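Local coordinates for protein Rv1364c/MT1410 (Mycobacterium tuberculosis, PDB 3KE6) that probably acts in sigma-factor regulation, joining a PP2C-type, RsbU-like phosphatase domain that binds manganese to an RsbW-like, anti-sigma-factor kinase domain, at residues Ile191-Arg196 against Thr202-Asp207. Sequence-based numbering, arbitrary orientation.
Sequences IERPGR and TAEFAD
The guanidinium groups of Arg193 and Arg196 both present an edge to one carboxylate oxygen, OE1 of Glu204. Arg193 NH2 donates to Glu204 OE1 at 3.2 Å, with the acceptor close to the guanidinium plane. This oxygen is met from above the carboxylate plane, 77° out of it, and the two flat groups stand almost perpendicular. Arg196 NH1 reaches Glu204 OE1 at 2.9 Å, but its hydrogen bond is bent and weak, so charge attraction probably contributes much of this grip. Long arginine chains suit the span from loop to helix, and the type II turn, with Gly195 at positive phi, brings Arg196 back beside Arg193. Glutamate, with CG anti to the backbone N (chi1 -166°) and the chain extended, carries one negative charge to both arginines and would be expected to offset theirs only in part. Arg193 NH2 also makes a weak hydrogen bond to Ser201 OG.

Beside this polar cluster, branched Ile191 turns CG2 obliquely to the Phe205 ring, 3.9 Å from CD2, and CD1 to Thr202 OG1 at 3.8 Å, the Ile191 and Thr202 side chains lying side by side. The flat, apolar Phe205 ring, buried, also packs edge-to-face with Tyr186 and touches Leu239.

Although Ile191 lies about 9 Å from a bound manganese ion, the arrangement is a salt-bridge network tying a loop to helix 198-212 in the PP2C-like SpoIIE domain.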
loop_
_atom_site.group_PDB
_atom_site.type_symbol
_atom_site.label_atom_id
_atom_site.label_comp_id
_atom_site.label_asym_id
_atom_site.label_seq_id
_atom_site.Cartn_x
_atom_site.Cartn_y
_atom_site.Cartn_z
ATOM N N ILE A 191 18.789 5.123 -10.132
ATOM C CA ILE A 191 19.486 6.239 -10.759
ATOM C C ILE A 191 20.974 5.999 -11.037
ATOM O O ILE A 191 21.563 6.752 -11.788
ATOM C CB ILE A 191 19.273 7.561 -9.982
ATOM C CG1 ILE A 191 19.675 7.418 -8.510
ATOM C CG2 ILE A 191 17.803 7.995 -10.103
ATOM C CD1 ILE A 191 19.642 8.738 -7.750
ATOM N N GLU A 192 21.565 4.952 -10.457
ATOM C CA GLU A 192 22.958 4.577 -10.750
ATOM C C GLU A 192 23.000 3.418 -11.739
ATOM O O GLU A 192 23.495 2.336 -11.429
ATOM C CB GLU A 192 23.715 4.204 -9.476
ATOM C CG GLU A 192 23.643 5.261 -8.394
ATOM C CD GLU A 192 24.940 5.402 -7.619
ATOM O OE1 GLU A 192 24.999 4.892 -6.473
ATOM O OE2 GLU A 192 25.896 6.023 -8.163
ATOM N N ARG A 193 22.480 3.675 -12.933
ATOM C CA ARG A 193 22.383 2.677 -14.003
ATOM C C ARG A 193 23.695 2.657 -14.805
ATOM O O ARG A 193 24.362 3.689 -14.912
ATOM C CB ARG A 193 21.190 3.009 -14.925
ATOM C CG ARG A 193 19.864 3.199 -14.159
ATOM C CD ARG A 193 18.718 3.718 -15.019
ATOM N NE ARG A 193 18.739 5.174 -15.209
ATOM C CZ ARG A 193 18.862 5.802 -16.383
ATOM N NH1 ARG A 193 18.977 5.126 -17.524
ATOM N NH2 ARG A 193 18.869 7.130 -16.421
ATOM N N PRO A 194 24.074 1.480 -15.352
ATOM C CA PRO A 194 25.269 1.358 -16.191
ATOM C C PRO A 194 25.378 2.447 -17.268
ATOM O O PRO A 194 24.371 2.803 -17.896
ATOM C CB PRO A 194 25.118 -0.026 -16.848
ATOM C CG PRO A 194 24.142 -0.765 -16.045
ATOM C CD PRO A 194 23.396 0.185 -15.158
ATOM N N GLY A 195 26.598 2.962 -17.456
ATOM C CA GLY A 195 26.889 3.955 -18.485
ATOM C C GLY A 195 26.067 5.228 -18.394
ATOM O O GLY A 195 25.728 5.820 -19.418
ATOM N N ARG A 196 25.738 5.651 -17.176
ATOM C CA ARG A 196 24.951 6.871 -16.959
ATOM C C ARG A 196 25.460 7.631 -15.725
ATOM O O ARG A 196 25.485 7.082 -14.619
ATOM C CB ARG A 196 23.462 6.534 -16.779
ATOM C CG ARG A 196 22.779 5.811 -17.964
ATOM C CD ARG A 196 21.996 6.758 -18.835
ATOM N NE ARG A 196 22.822 7.862 -19.290
ATOM C CZ ARG A 196 22.367 8.951 -19.902
ATOM N NH1 ARG A 196 21.073 9.109 -20.165
ATOM N NH2 ARG A 196 23.233 9.887 -20.268
ATOM N N THR A 202 19.714 11.182 -12.596
ATOM C CA THR A 202 18.762 11.851 -11.700
ATOM C C THR A 202 17.760 12.700 -12.490
ATOM O O THR A 202 16.557 12.550 -12.322
ATOM C CB THR A 202 19.492 12.724 -10.616
ATOM O OG1 THR A 202 19.230 12.184 -9.314
ATOM C CG2 THR A 202 19.032 14.189 -10.643
ATOM N N ALA A 203 18.264 13.574 -13.360
ATOM C CA ALA A 203 17.407 14.481 -14.142
ATOM C C ALA A 203 16.515 13.757 -15.165
ATOM O O ALA A 203 15.528 14.327 -15.624
ATOM C CB ALA A 203 18.245 15.539 -14.833
ATOM N N GLU A 204 16.858 12.518 -15.519
ATOM C CA GLU A 204 16.091 11.759 -16.505
ATOM C C GLU A 204 14.885 11.109 -15.844
ATOM O O GLU A 204 13.787 11.066 -16.408
ATOM C CB GLU A 204 16.967 10.688 -17.160
ATOM C CG GLU A 204 16.338 10.082 -18.415
ATOM C CD GLU A 204 17.139 8.926 -18.997
ATOM O OE1 GLU A 204 18.403 8.973 -18.938
ATOM O OE2 GLU A 204 16.491 7.980 -19.520
ATOM N N PHE A 205 15.111 10.579 -14.651
ATOM C CA PHE A 205 14.058 10.039 -13.819
ATOM C C PHE A 205 12.995 11.121 -13.589
ATOM O O PHE A 205 11.820 10.893 -13.853
ATOM C CB PHE A 205 14.695 9.513 -12.515
ATOM C CG PHE A 205 13.718 9.037 -11.468
ATOM C CD1 PHE A 205 12.457 8.546 -11.801
ATOM C CD2 PHE A 205 14.092 9.054 -10.131
ATOM C CE1 PHE A 205 11.574 8.115 -10.810
ATOM C CE2 PHE A 205 13.227 8.617 -9.133
ATOM C CZ PHE A 205 11.970 8.144 -9.470
ATOM N N ALA A 206 13.408 12.303 -13.140
ATOM C CA ALA A 206 12.473 13.420 -12.915
ATOM C C ALA A 206 11.664 13.788 -14.165
ATOM O O ALA A 206 10.442 13.833 -14.111
ATOM C CB ALA A 206 13.220 14.649 -12.395
ATOM N N ASP A 207 12.349 14.042 -15.280
ATOM C CA ASP A 207 11.690 14.455 -16.532
ATOM C C ASP A 207 10.703 13.415 -17.039
ATOM O O ASP A 207 9.647 13.764 -17.550
ATOM C CB ASP A 207 12.721 14.745 -17.651
ATOM C CG ASP A 207 13.572 15.980 -17.374
ATOM O OD1 ASP A 207 13.630 16.416 -16.203
ATOM O OD2 ASP A 207 14.201 16.510 -18.328
#